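CAMK/CAMK2 protein kinase (Salpingoeca rosetta, PDB 5IG1) is the kinase domain of a calcium/calmodulin-dependent protein kinase II that probably transfers phosphate from ATP to serine and threonine residues of proteins. Local coordinates at residues M4-F10 against R83-D87; L103-I107 against I207-L211; A198-W202 against R264-L270. All blocks are in the same frame, centred on the assembly; numbering follows the deposited sequence.

Interaction 1 (M4-F10 against R83-D87); sequences METETSF and RAFRD. With PO4 (phosphate ion), chain D.
Glu5 and Phe85 form a single parallel beta bridge, by which the N-terminal end of the chain adds to strand 81-86 in the N-lobe of the kinase. Strand 90-96 also pairs with this strand. Glu5 N gives a hydrogen bond to Ala84 O at 2.8 Å. The return bond, Arg86 N to Glu5 O, is weak at 3.3 Å. Glu5 O also receives a CA-H...O contact from Phe85.

Phe85 carries the largest part of the contact. The chain from Thr8 to Phe10 curves round its ring. Phe10 CA sits over the centre of one face, 3.6 Å from the centroid of the Phe85 ring, in a CH-pi contact. Thr8 O approaches the ring edge near its plane. Phe10 CG is anti to the backbone N (chi1 155°), which turns the Phe10 ring edge toward the Phe85 face. The pair is an offset edge-to-face one, with planes at 74°. Beyond it, Phe10 stacks on Tyr92.

On the other side of the bridge, Met4 SD lies 4.0 Å from Arg86 CB. The Arg86 chain runs extended to a phosphate ion, probably from the crystallisation liquor. Arg86 NH2 bonds to phosphate O1 at 3.0 Å and Arg86 NH1 to phosphate O4 at 3.2 Å. Glu5 meets Arg83 through aliphatic carbons, Glu5 CG to Arg83 CD at 3.8 Å, and their charged ends are not in contact.

One good and one weak backbone bond fix the register, and Phe85 buries the largest area of any residue here. The phosphate probably offsets the positive charge of Arg86.

Interaction 2 (L103-I107 against I207-L211); sequences LFDEI and ILYIL
Phe104 fills a buried apolar contact between helix 103-107 and Ile207, Ile210 and Leu211 of helix 198-213 in the C-lobe. These are helices D and F of the kinase fold. The two short segments run almost parallel, 12° apart, but their axes stay 12.2 Å from each other. That is too wide for close backbone packing, and side chains span the distance.

The Phe104 ring does most of this. CG is anti to the carbonyl carbon (chi1 -75°), and the ring reaches across to helix 198-213. Ile210 CG2 meets Phe104 CE2 at 3.4 Å and Leu211 CD2 meets Phe104 CE1 at 3.4 Å, both obliquely. Both branches come from the same side of the ring plane, at different rim carbons. Ile207 CG2 meets the edge at the ring's far end, 3.9 Å from Phe104 CZ. Replacing the ring by an alanine would take away this bridge across the wide spacing, and is likely to open a gap beside Ile210 and Leu211.

Leu211 CD2 is shared. Besides the ring, Leu211 CD2 touches Ile107 CD1 at 3.6 Å, the two side chains crossing at about a right angle. Leu211 CD2 also faces Leu103 CD2 at 4.3 Å. Met122 and Ala118 of helix 115-134 also touch Leu211, while Leu294 of helix 288-302 touches Ile107 and Ile210.

Leu103 on helix D, with Ile207 and Leu211 four residues apart on helix F, corresponds to positions that in protein kinases generally form the base of the catalytic (C) spine; the packing is consistent with that role.

Interaction 3 (A198-W202 against R264-L270); sequences AVDVW and RPTVQEL
The Arg264 guanidinium has Trp202 over one face, with CB and CE3 of the tryptophan above the plane. At its edge lie Ala198 O and Val199 N. The guanidinium is not stacked flat on the indole: the two planes are 62° apart, and Arg264 NH1 approaches Trp202 CE3 to 3.4 Å. Arg264 NE and Arg264 NH2 both point to Ala198 O, each in a weak hydrogen bond of 3.3 Å. Ala198 O also accepts the helical bond from Trp202 N at 3.0 Å. Arg264 reaches this place because its chain bends at chi2 (135°) and chi3 (78°). Its stronger polar partners lie outside the two segments, with NH2 in a salt bridge to Glu188 and NH1 bonded to Glu258 O.

Glu188 ends the Ser-Pro-Glu sequence that stands for the APE motif of kinases. The Glu188-Arg264 pair matches the buried ion pair that, in protein kinases, ties the end of the activation segment to the C-lobe.

Val201 carries the apolar half of the contact. Val201 CG1 meets Leu270 CD1 tip to tip at 3.6 Å. Val201 CG2 lies 3.7 Å from Val267 CG2, the two valines sliding past each other in opposite directions, and it also touches Pro265 O. Thr266 is the N-cap of helix 267-271. With Glu269 it makes a capping box, in which Glu269 N gives a straight bond to Thr266 OG1 at 3.3 Å and Thr266 N a weak one to Glu269 OE1.

From the N terminus, interaction 1 comes first. It closes a loop from the chain end through helix 57-72 to strand 81-86, all within the N-lobe. It is complete before interaction 2 opens at helix 103-107. Interactions 2 and 3 cross along the chain: 198-202 opens interaction 3 before 207-211 closes interaction 2, and 264-270 closes interaction 3 last. Both use helix 198-213, interaction 3 at its start and interaction 2 near its end. That helix is therefore joined to helix 103-107 and to the turn leading into helix 267-271. The centres of interactions 2 and 3 are about 19 Å apart, whereas interaction 1 lies about 35 Å from each, centre to centre.

Interaction 1 (M4-F10 against R83-D87)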
ATOM      1  N   MET A   4       9.440   5.424 -20.973  1.00 60.72           N
ATOM      2  CA  MET A   4      10.448   4.437 -20.594  1.00 84.69           C
ATOM      3  C   MET A   4      11.542   4.305 -21.659  1.00102.94           C
ATOM      4  O   MET A   4      11.309   4.559 -22.842  1.00110.20           O
ATOM      5  CB  MET A   4       9.793   3.077 -20.336  1.00 68.25           C
ATOM      6  CG  MET A   4       9.665   2.191 -21.559  1.00 69.77           C
ATOM      7  SD  MET A   4       8.522   0.821 -21.284  1.00 93.27           S
ATOM      8  CE  MET A   4       7.001   1.507 -21.951  1.00 71.46           C
ATOM      9  N   GLU A   5      12.736   3.903 -21.227  1.00108.23           N
ATOM     10  CA  GLU A   5      13.891   3.788 -22.117  1.00101.57           C
ATOM     11  C   GLU A   5      13.816   2.462 -22.859  1.00100.54           C
ATOM     12  O   GLU A   5      14.125   1.405 -22.306  1.00105.58           O
ATOM     13  CB  GLU A   5      15.194   3.902 -21.333  1.00111.14           C
ATOM     14  CG  GLU A   5      15.405   5.258 -20.675  1.00127.69           C
ATOM     15  CD  GLU A   5      15.475   6.391 -21.680  1.00141.06           C
ATOM     16  OE1 GLU A   5      15.967   6.164 -22.807  1.00141.66           O
ATOM     17  OE2 GLU A   5      15.028   7.508 -21.342  1.00147.66           O
ATOM     18  N   THR A   6      13.412   2.518 -24.124  1.00115.01           N
ATOM     19  CA  THR A   6      13.344   1.329 -24.959  1.00108.53           C
ATOM     20  C   THR A   6      14.609   1.102 -25.777  1.00102.71           C
ATOM     21  O   THR A   6      14.745   0.038 -26.391  1.00 94.35           O
ATOM     22  CB  THR A   6      12.141   1.415 -25.903  1.00110.56           C
ATOM     23  OG1 THR A   6      12.007   0.182 -26.621  1.00119.72           O
ATOM     24  CG2 THR A   6      12.325   2.561 -26.892  1.00101.74           C
ATOM     25  N   GLU A   7      15.535   2.062 -25.800  1.00104.74           N
ATOM     26  CA  GLU A   7      16.754   1.941 -26.590  1.00107.83           C
ATOM     27  C   GLU A   7      17.994   1.636 -25.770  1.00100.61           C
ATOM     28  O   GLU A   7      18.878   0.930 -26.257  1.00104.14           O
ATOM     29  CB  GLU A   7      17.008   3.227 -27.390  1.00115.12           C
ATOM     30  CG  GLU A   7      15.936   3.569 -28.423  1.00121.26           C
ATOM     31  CD  GLU A   7      16.001   2.706 -29.675  1.00133.65           C
ATOM     32  OE1 GLU A   7      16.520   1.571 -29.613  1.00133.18           O
ATOM     33  OE2 GLU A   7      15.532   3.171 -30.735  1.00143.09           O
ATOM     34  N   THR A   8      18.091   2.158 -24.552  1.00101.02           N
ATOM     35  CA  THR A   8      19.238   1.898 -23.698  1.00 91.36           C
ATOM     36  C   THR A   8      18.947   0.711 -22.793  1.00 85.48           C
ATOM     37  O   THR A   8      17.817   0.527 -22.331  1.00104.41           O
ATOM     38  CB  THR A   8      19.581   3.127 -22.860  1.00 88.53           C
ATOM     39  OG1 THR A   8      19.476   4.302 -23.676  1.00 84.75           O
ATOM     40  CG2 THR A   8      21.000   3.017 -22.315  1.00 83.19           C
ATOM     41  N   SER A   9      19.969  -0.101 -22.555  1.00 67.11           N
ATOM     42  CA  SER A   9      19.811  -1.280 -21.719  1.00 62.84           C
ATOM     43  C   SER A   9      19.935  -0.900 -20.253  1.00 67.14           C
ATOM     44  O   SER A   9      20.803  -0.113 -19.872  1.00 67.18           O
ATOM     45  CB  SER A   9      20.854  -2.336 -22.075  1.00 64.55           C
ATOM     46  OG  SER A   9      20.698  -3.489 -21.267  1.00 79.50           O
ATOM     47  N   PHE A  10      19.038  -1.448 -19.433  1.00 72.95           N
ATOM     48  CA  PHE A  10      19.182  -1.307 -17.991  1.00 60.10           C
ATOM     49  C   PHE A  10      20.590  -1.688 -17.549  1.00 62.70           C
ATOM     50  O   PHE A  10      21.189  -1.018 -16.700  1.00 77.43           O
ATOM     51  CB  PHE A  10      18.129  -2.166 -17.283  1.00 49.63           C
ATOM     52  CG  PHE A  10      18.511  -2.577 -15.892  1.00 45.39           C
ATOM     53  CD1 PHE A  10      18.253  -1.746 -14.811  1.00 34.87           C
ATOM     54  CD2 PHE A  10      19.125  -3.802 -15.664  1.00 37.62           C
ATOM     55  CE1 PHE A  10      18.599  -2.126 -13.534  1.00 56.34           C
ATOM     56  CE2 PHE A  10      19.481  -4.181 -14.388  1.00 65.51           C
ATOM     57  CZ  PHE A  10      19.214  -3.343 -13.320  1.00 61.19           C
ATOM     58  N   ARG A  83      13.754   5.101 -13.152  1.00 49.42           N
ATOM     59  CA  ARG A  83      13.674   4.950 -14.597  1.00 42.94           C
ATOM     60  C   ARG A  83      13.148   3.558 -14.899  1.00 44.73           C
ATOM     61  O   ARG A  83      13.250   2.643 -14.076  1.00 52.61           O
ATOM     62  CB  ARG A  83      15.039   5.170 -15.262  1.00 69.88           C
ATOM     63  CG  ARG A  83      14.968   5.748 -16.674  1.00 92.61           C
ATOM     64  CD  ARG A  83      16.343   6.189 -17.158  1.00114.15           C
ATOM     65  NE  ARG A  83      17.057   6.959 -16.140  1.00133.94           N
ATOM     66  CZ  ARG A  83      16.997   8.283 -16.016  1.00142.95           C
ATOM     67  NH1 ARG A  83      16.252   9.000 -16.849  1.00150.59           N
ATOM     68  NH2 ARG A  83      17.683   8.891 -15.056  1.00133.83           N
ATOM     69  N   ALA A  84      12.578   3.410 -16.090  1.00 57.25           N
ATOM     70  CA  ALA A  84      12.002   2.146 -16.531  1.00 51.15           C
ATOM     71  C   ALA A  84      12.586   1.763 -17.880  1.00 53.99           C
ATOM     72  O   ALA A  84      12.746   2.612 -18.762  1.00 65.31           O
ATOM     73  CB  ALA A  84      10.477   2.225 -16.626  1.00 41.55           C
ATOM     74  N   PHE A  85      12.899   0.480 -18.033  1.00 60.48           N
ATOM     75  CA  PHE A  85      13.511  -0.044 -19.244  1.00 48.56           C
ATOM     76  C   PHE A  85      12.679  -1.192 -19.789  1.00 50.50           C
ATOM     77  O   PHE A  85      11.999  -1.901 -19.043  1.00 61.69           O
ATOM     78  CB  PHE A  85      14.935  -0.562 -19.004  1.00 47.82           C
ATOM     79  CG  PHE A  85      15.856   0.435 -18.380  1.00 42.72           C
ATOM     80  CD1 PHE A  85      15.843   0.647 -17.013  1.00 46.72           C
ATOM     81  CD2 PHE A  85      16.760   1.135 -19.154  1.00 45.37           C
ATOM     82  CE1 PHE A  85      16.702   1.560 -16.433  1.00 56.86           C
ATOM     83  CE2 PHE A  85      17.625   2.039 -18.583  1.00 57.49           C
ATOM     84  CZ  PHE A  85      17.595   2.255 -17.217  1.00 53.06           C
ATOM     85  N   ARG A  86      12.763  -1.380 -21.103  1.00 65.26           N
ATOM     86  CA  ARG A  86      12.186  -2.542 -21.766  1.00 64.16           C
ATOM     87  C   ARG A  86      13.116  -2.957 -22.891  1.00 58.19           C
ATOM     88  O   ARG A  86      13.403  -2.154 -23.784  1.00 58.83           O
ATOM     89  CB  ARG A  86      10.794  -2.243 -22.321  1.00 67.65           C
ATOM     90  CG  ARG A  86      10.190  -3.408 -23.081  1.00 59.00           C
ATOM     91  CD  ARG A  86       8.854  -3.032 -23.700  1.00 64.24           C
ATOM     92  NE  ARG A  86       8.156  -4.206 -24.215  1.00 76.12           N
ATOM     93  CZ  ARG A  86       6.947  -4.171 -24.759  1.00 81.63           C
ATOM     94  NH1 ARG A  86       6.306  -3.015 -24.866  1.00 96.71           N
ATOM     95  NH2 ARG A  86       6.383  -5.286 -25.198  1.00 78.68           N
ATOM     96  N   ASP A  87      13.600  -4.194 -22.844  1.00 54.57           N
ATOM     97  CA  ASP A  87      14.351  -4.752 -23.947  1.00 59.77           C
ATOM     98  C   ASP A  87      13.496  -5.826 -24.623  1.00 73.86           C
ATOM     99  O   ASP A  87      12.253  -5.764 -24.557  1.00 71.89           O
ATOM    100  CB  ASP A  87      15.706  -5.245 -23.442  1.00 61.87           C
ATOM    101  CG  ASP A  87      15.592  -6.199 -22.275  1.00 84.90           C
ATOM    102  OD1 ASP A  87      14.525  -6.823 -22.112  1.00109.37           O
ATOM    103  OD2 ASP A  87      16.579  -6.333 -21.521  1.00 79.96           O
TER
HETATM  104  P   PO4 D 402       3.348  -3.327 -27.420  1.00134.74           P
HETATM  105  O1  PO4 D 402       4.074  -4.552 -26.909  1.00104.51           O
HETATM  106  O2  PO4 D 402       3.490  -3.238 -28.925  1.00125.21           O
HETATM  107  O3  PO4 D 402       1.882  -3.433 -27.053  1.00128.25           O
HETATM  108  O4  PO4 D 402       3.945  -2.084 -26.795  1.00136.35           O

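Interaction 2 (L103-I107 against I207-L211)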
ATOM      1  N   LEU A 103       5.838  -2.283   6.741  1.00 52.73           N
ATOM      2  CA  LEU A 103       5.525  -1.577   7.982  1.00 35.94           C
ATOM      3  C   LEU A 103       5.006  -2.526   9.059  1.00 42.62           C
ATOM      4  O   LEU A 103       5.383  -2.416  10.235  1.00 50.45           O
ATOM      5  CB  LEU A 103       4.496  -0.482   7.696  1.00 31.25           C
ATOM      6  CG  LEU A 103       3.881   0.253   8.887  1.00 31.32           C
ATOM      7  CD1 LEU A 103       4.957   1.028   9.615  1.00 33.48           C
ATOM      8  CD2 LEU A 103       2.735   1.173   8.445  1.00 25.45           C
ATOM      9  N   PHE A 104       4.139  -3.467   8.679  1.00 50.33           N
ATOM     10  CA  PHE A 104       3.539  -4.343   9.678  1.00 40.98           C
ATOM     11  C   PHE A 104       4.551  -5.342  10.214  1.00 43.57           C
ATOM     12  O   PHE A 104       4.442  -5.770  11.368  1.00 57.66           O
ATOM     13  CB  PHE A 104       2.323  -5.069   9.096  1.00 46.27           C
ATOM     14  CG  PHE A 104       1.097  -4.197   8.953  1.00 44.84           C
ATOM     15  CD1 PHE A 104       1.204  -2.827   8.788  1.00 57.78           C
ATOM     16  CD2 PHE A 104      -0.167  -4.752   9.005  1.00 54.49           C
ATOM     17  CE1 PHE A 104       0.082  -2.036   8.662  1.00 56.76           C
ATOM     18  CE2 PHE A 104      -1.292  -3.961   8.877  1.00 48.53           C
ATOM     19  CZ  PHE A 104      -1.166  -2.603   8.713  1.00 47.17           C
ATOM     20  N   ASP A 105       5.545  -5.715   9.404  1.00 37.24           N
ATOM     21  CA  ASP A 105       6.609  -6.576   9.900  1.00 31.12           C
ATOM     22  C   ASP A 105       7.524  -5.846  10.877  1.00 51.33           C
ATOM     23  O   ASP A 105       8.233  -6.497  11.650  1.00 66.75           O
ATOM     24  CB  ASP A 105       7.431  -7.134   8.736  1.00 33.31           C
ATOM     25  CG  ASP A 105       6.646  -8.102   7.869  1.00 64.03           C
ATOM     26  OD1 ASP A 105       5.664  -8.693   8.365  1.00 82.38           O
ATOM     27  OD2 ASP A 105       7.021  -8.281   6.690  1.00 61.56           O
ATOM     28  N   GLU A 106       7.528  -4.513  10.860  1.00 44.80           N
ATOM     29  CA  GLU A 106       8.403  -3.750  11.741  1.00 50.54           C
ATOM     30  C   GLU A 106       7.702  -3.325  13.018  1.00 54.85           C
ATOM     31  O   GLU A 106       8.336  -3.274  14.080  1.00 55.88           O
ATOM     32  CB  GLU A 106       8.945  -2.513  11.015  1.00 51.52           C
ATOM     33  CG  GLU A 106      10.036  -1.756  11.785  1.00 55.81           C
ATOM     34  CD  GLU A 106       9.484  -0.692  12.718  1.00 67.78           C
ATOM     35  OE1 GLU A 106       8.276  -0.394  12.642  1.00 84.50           O
ATOM     36  OE2 GLU A 106      10.261  -0.148  13.526  1.00 74.70           O
ATOM     37  N   ILE A 107       6.411  -3.002  12.930  1.00 47.39           N
ATOM     38  CA  ILE A 107       5.655  -2.632  14.123  1.00 35.96           C
ATOM     39  C   ILE A 107       5.706  -3.753  15.159  1.00 50.49           C
ATOM     40  O   ILE A 107       5.855  -3.496  16.361  1.00 55.88           O
ATOM     41  CB  ILE A 107       4.212  -2.263  13.736  1.00 34.85           C
ATOM     42  CG1 ILE A 107       4.209  -0.973  12.916  1.00 40.95           C
ATOM     43  CG2 ILE A 107       3.345  -2.096  14.966  1.00 53.45           C
ATOM     44  CD1 ILE A 107       2.835  -0.577  12.430  1.00 48.43           C
ATOM     45  N   ILE A 207      -6.787  -0.702   6.949  1.00 38.52           N
ATOM     46  CA  ILE A 207      -5.405  -0.693   7.419  1.00 38.58           C
ATOM     47  C   ILE A 207      -5.325  -0.054   8.799  1.00 45.47           C
ATOM     48  O   ILE A 207      -4.707  -0.600   9.725  1.00 54.60           O
ATOM     49  CB  ILE A 207      -4.513   0.036   6.398  1.00 40.52           C
ATOM     50  CG1 ILE A 207      -4.407  -0.777   5.108  1.00 38.16           C
ATOM     51  CG2 ILE A 207      -3.137   0.336   6.974  1.00 35.95           C
ATOM     52  CD1 ILE A 207      -3.729  -0.023   3.997  1.00 48.29           C
ATOM     53  N   LEU A 208      -5.986   1.094   8.965  1.00 40.81           N
ATOM     54  CA  LEU A 208      -5.917   1.812  10.231  1.00 35.33           C
ATOM     55  C   LEU A 208      -6.424   0.937  11.370  1.00 52.68           C
ATOM     56  O   LEU A 208      -5.758   0.792  12.404  1.00 55.25           O
ATOM     57  CB  LEU A 208      -6.710   3.115  10.128  1.00 26.93           C
ATOM     58  CG  LEU A 208      -6.875   3.935  11.406  1.00 53.59           C
ATOM     59  CD1 LEU A 208      -5.524   4.146  12.086  1.00 46.82           C
ATOM     60  CD2 LEU A 208      -7.543   5.273  11.106  1.00 44.35           C
ATOM     61  N   TYR A 209      -7.593   0.316  11.174  1.00 36.94           N
ATOM     62  CA  TYR A 209      -8.116  -0.700  12.079  1.00 36.33           C
ATOM     63  C   TYR A 209      -7.024  -1.663  12.524  1.00 48.21           C
ATOM     64  O   TYR A 209      -6.764  -1.817  13.724  1.00 60.89           O
ATOM     65  CB  TYR A 209      -9.252  -1.450  11.379  1.00 44.85           C
ATOM     66  CG  TYR A 209     -10.134  -2.300  12.256  1.00 33.05           C
ATOM     67  CD1 TYR A 209      -9.747  -3.573  12.635  1.00 54.01           C
ATOM     68  CD2 TYR A 209     -11.380  -1.848  12.661  1.00 36.58           C
ATOM     69  CE1 TYR A 209     -10.567  -4.370  13.419  1.00 45.97           C
ATOM     70  CE2 TYR A 209     -12.206  -2.636  13.441  1.00 39.97           C
ATOM     71  CZ  TYR A 209     -11.789  -3.895  13.821  1.00 37.81           C
ATOM     72  OH  TYR A 209     -12.601  -4.678  14.604  1.00 74.88           O
ATOM     73  N   ILE A 210      -6.349  -2.295  11.559  1.00 41.11           N
ATOM     74  CA  ILE A 210      -5.290  -3.237  11.911  1.00 51.80           C
ATOM     75  C   ILE A 210      -4.234  -2.538  12.758  1.00 49.46           C
ATOM     76  O   ILE A 210      -3.884  -2.997  13.853  1.00 44.27           O
ATOM     77  CB  ILE A 210      -4.684  -3.862  10.644  1.00 30.32           C
ATOM     78  CG1 ILE A 210      -5.799  -4.444   9.777  1.00 35.32           C
ATOM     79  CG2 ILE A 210      -3.711  -4.956  11.023  1.00 44.25           C
ATOM     80  CD1 ILE A 210      -5.348  -4.843   8.388  1.00 45.19           C
ATOM     81  N   LEU A 211      -3.768  -1.376  12.286  1.00 46.16           N
ATOM     82  CA  LEU A 211      -2.759  -0.598  12.992  1.00 34.53           C
ATOM     83  C   LEU A 211      -3.112  -0.382  14.453  1.00 34.78           C
ATOM     84  O   LEU A 211      -2.209  -0.217  15.277  1.00 43.11           O
ATOM     85  CB  LEU A 211      -2.569   0.761  12.302  1.00 38.33           C
ATOM     86  CG  LEU A 211      -1.778   0.799  10.990  1.00 33.53           C
ATOM     87  CD1 LEU A 211      -1.643   2.224  10.457  1.00 40.50           C
ATOM     88  CD2 LEU A 211      -0.408   0.195  11.209  1.00 41.01           C
TER

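Interaction 3 (A198-W202 against R264-L270)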
ATOM      1  N   ALA A 198     -12.255   6.915  -3.672  1.00 48.83           N
ATOM      2  CA  ALA A 198     -12.771   6.517  -2.364  1.00 55.54           C
ATOM      3  C   ALA A 198     -12.367   5.094  -1.994  1.00 53.30           C
ATOM      4  O   ALA A 198     -12.235   4.780  -0.803  1.00 60.60           O
ATOM      5  CB  ALA A 198     -14.292   6.656  -2.331  1.00 50.22           C
ATOM      6  N   VAL A 199     -12.149   4.226  -2.989  1.00 45.78           N
ATOM      7  CA  VAL A 199     -11.783   2.846  -2.677  1.00 51.92           C
ATOM      8  C   VAL A 199     -10.486   2.812  -1.879  1.00 40.67           C
ATOM      9  O   VAL A 199     -10.381   2.099  -0.872  1.00 59.11           O
ATOM     10  CB  VAL A 199     -11.711   1.987  -3.959  1.00 40.14           C
ATOM     11  CG1 VAL A 199     -13.000   2.109  -4.744  1.00 46.68           C
ATOM     12  CG2 VAL A 199     -10.553   2.349  -4.832  1.00 32.67           C
ATOM     13  N   ASP A 200      -9.504   3.627  -2.271  1.00 40.99           N
ATOM     14  CA  ASP A 200      -8.277   3.723  -1.489  1.00 43.88           C
ATOM     15  C   ASP A 200      -8.589   4.100  -0.047  1.00 44.65           C
ATOM     16  O   ASP A 200      -8.096   3.460   0.890  1.00 61.60           O
ATOM     17  CB  ASP A 200      -7.317   4.727  -2.126  1.00 45.32           C
ATOM     18  CG  ASP A 200      -6.692   4.200  -3.399  1.00 54.24           C
ATOM     19  OD1 ASP A 200      -6.686   2.963  -3.576  1.00 58.66           O
ATOM     20  OD2 ASP A 200      -6.203   5.011  -4.216  1.00 46.37           O
ATOM     21  N   VAL A 201      -9.458   5.099   0.147  1.00 33.42           N
ATOM     22  CA  VAL A 201      -9.835   5.496   1.504  1.00 45.57           C
ATOM     23  C   VAL A 201     -10.345   4.292   2.282  1.00 51.42           C
ATOM     24  O   VAL A 201      -9.961   4.062   3.439  1.00 47.95           O
ATOM     25  CB  VAL A 201     -10.878   6.625   1.468  1.00 49.96           C
ATOM     26  CG1 VAL A 201     -11.463   6.836   2.859  1.00 49.77           C
ATOM     27  CG2 VAL A 201     -10.246   7.908   0.952  1.00 38.38           C
ATOM     28  N   TRP A 202     -11.184   3.477   1.635  1.00 55.08           N
ATOM     29  CA  TRP A 202     -11.677   2.274   2.290  1.00 49.77           C
ATOM     30  C   TRP A 202     -10.518   1.430   2.802  1.00 44.19           C
ATOM     31  O   TRP A 202     -10.457   1.095   3.991  1.00 56.45           O
ATOM     32  CB  TRP A 202     -12.552   1.471   1.330  1.00 56.44           C
ATOM     33  CG  TRP A 202     -13.088   0.226   1.948  1.00 53.61           C
ATOM     34  CD1 TRP A 202     -12.490  -0.998   1.974  1.00 59.27           C
ATOM     35  CD2 TRP A 202     -14.323   0.085   2.651  1.00 43.33           C
ATOM     36  NE1 TRP A 202     -13.282  -1.896   2.644  1.00 47.39           N
ATOM     37  CE2 TRP A 202     -14.416  -1.254   3.065  1.00 46.24           C
ATOM     38  CE3 TRP A 202     -15.366   0.961   2.961  1.00 42.11           C
ATOM     39  CZ2 TRP A 202     -15.511  -1.741   3.775  1.00 56.24           C
ATOM     40  CZ3 TRP A 202     -16.452   0.474   3.668  1.00 44.12           C
ATOM     41  CH2 TRP A 202     -16.514  -0.862   4.069  1.00 51.10           C
ATOM     42  N   ARG A 264     -18.212   9.083   1.919  1.00 93.26           N
ATOM     43  CA  ARG A 264     -16.885   8.719   2.398  1.00 72.55           C
ATOM     44  C   ARG A 264     -15.940   9.896   2.254  1.00 67.64           C
ATOM     45  O   ARG A 264     -15.923  10.542   1.194  1.00 89.82           O
ATOM     46  CB  ARG A 264     -16.340   7.525   1.623  1.00 70.63           C
ATOM     47  CG  ARG A 264     -15.190   6.826   2.312  1.00 62.03           C
ATOM     48  CD  ARG A 264     -15.396   5.326   2.261  1.00 53.87           C
ATOM     49  NE  ARG A 264     -15.038   4.800   0.955  1.00 54.68           N
ATOM     50  CZ  ARG A 264     -15.705   3.844   0.323  1.00 57.92           C
ATOM     51  NH1 ARG A 264     -16.783   3.298   0.868  1.00 46.58           N
ATOM     52  NH2 ARG A 264     -15.286   3.442  -0.868  1.00 65.91           N
ATOM     53  N   PRO A 265     -15.152  10.204   3.281  1.00 60.86           N
ATOM     54  CA  PRO A 265     -14.269  11.369   3.203  1.00 52.95           C
ATOM     55  C   PRO A 265     -13.232  11.212   2.106  1.00 53.74           C
ATOM     56  O   PRO A 265     -12.751  10.113   1.822  1.00 53.06           O
ATOM     57  CB  PRO A 265     -13.604  11.409   4.585  1.00 61.70           C
ATOM     58  CG  PRO A 265     -14.501  10.614   5.471  1.00 74.45           C
ATOM     59  CD  PRO A 265     -15.091   9.551   4.599  1.00 73.60           C
ATOM     60  N   THR A 266     -12.899  12.335   1.480  1.00 64.80           N
ATOM     61  CA  THR A 266     -11.730  12.368   0.624  1.00 58.23           C
ATOM     62  C   THR A 266     -10.470  12.313   1.483  1.00 57.57           C
ATOM     63  O   THR A 266     -10.505  12.499   2.701  1.00 70.59           O
ATOM     64  CB  THR A 266     -11.720  13.630  -0.228  1.00 57.68           C
ATOM     65  OG1 THR A 266     -11.312  14.734   0.588  1.00 75.28           O
ATOM     66  CG2 THR A 266     -13.103  13.900  -0.781  1.00 70.97           C
ATOM     67  N   VAL A 267      -9.338  12.055   0.830  1.00 59.34           N
ATOM     68  CA  VAL A 267      -8.085  11.974   1.570  1.00 44.87           C
ATOM     69  C   VAL A 267      -7.716  13.327   2.180  1.00 58.35           C
ATOM     70  O   VAL A 267      -7.115  13.386   3.259  1.00 51.43           O
ATOM     71  CB  VAL A 267      -6.973  11.429   0.659  1.00 46.65           C
ATOM     72  CG1 VAL A 267      -5.626  11.707   1.261  1.00 44.26           C
ATOM     73  CG2 VAL A 267      -7.153   9.936   0.448  1.00 56.10           C
ATOM     74  N   GLN A 268      -8.086  14.434   1.533  1.00 67.56           N
ATOM     75  CA  GLN A 268      -7.800  15.748   2.107  1.00 64.37           C
ATOM     76  C   GLN A 268      -8.580  15.957   3.402  1.00 71.74           C
ATOM     77  O   GLN A 268      -8.016  16.370   4.428  1.00 86.99           O
ATOM     78  CB  GLN A 268      -8.126  16.838   1.088  1.00 64.30           C
ATOM     79  CG  GLN A 268      -7.376  18.145   1.288  1.00 85.03           C
ATOM     80  CD  GLN A 268      -7.265  18.945  -0.002  1.00 98.31           C
ATOM     81  OE1 GLN A 268      -7.748  18.518  -1.053  1.00 91.69           O
ATOM     82  NE2 GLN A 268      -6.624  20.108   0.073  1.00101.79           N
ATOM     83  N   GLU A 269      -9.883  15.654   3.370  1.00 56.58           N
ATOM     84  CA  GLU A 269     -10.689  15.695   4.585  1.00 55.95           C
ATOM     85  C   GLU A 269     -10.086  14.818   5.678  1.00 62.19           C
ATOM     86  O   GLU A 269     -10.044  15.215   6.848  1.00 81.31           O
ATOM     87  CB  GLU A 269     -12.117  15.250   4.276  1.00 61.60           C
ATOM     88  CG  GLU A 269     -12.778  16.021   3.157  1.00 78.03           C
ATOM     89  CD  GLU A 269     -14.165  15.506   2.849  1.00 98.41           C
ATOM     90  OE1 GLU A 269     -14.569  14.500   3.463  1.00102.30           O
ATOM     91  OE2 GLU A 269     -14.852  16.109   2.001  1.00118.39           O
ATOM     92  N   LEU A 270      -9.615  13.621   5.317  1.00 47.43           N
ATOM     93  CA  LEU A 270      -8.982  12.753   6.305  1.00 58.13           C
ATOM     94  C   LEU A 270      -7.737  13.407   6.890  1.00 51.07           C
ATOM     95  O   LEU A 270      -7.524  13.382   8.107  1.00 64.49           O
ATOM     96  CB  LEU A 270      -8.640  11.397   5.681  1.00 53.50           C
ATOM     97  CG  LEU A 270      -9.836  10.538   5.257  1.00 52.94           C
ATOM     98  CD1 LEU A 270      -9.373   9.218   4.650  1.00 57.51           C
ATOM     99  CD2 LEU A 270     -10.760  10.294   6.441  1.00 49.49           C
TER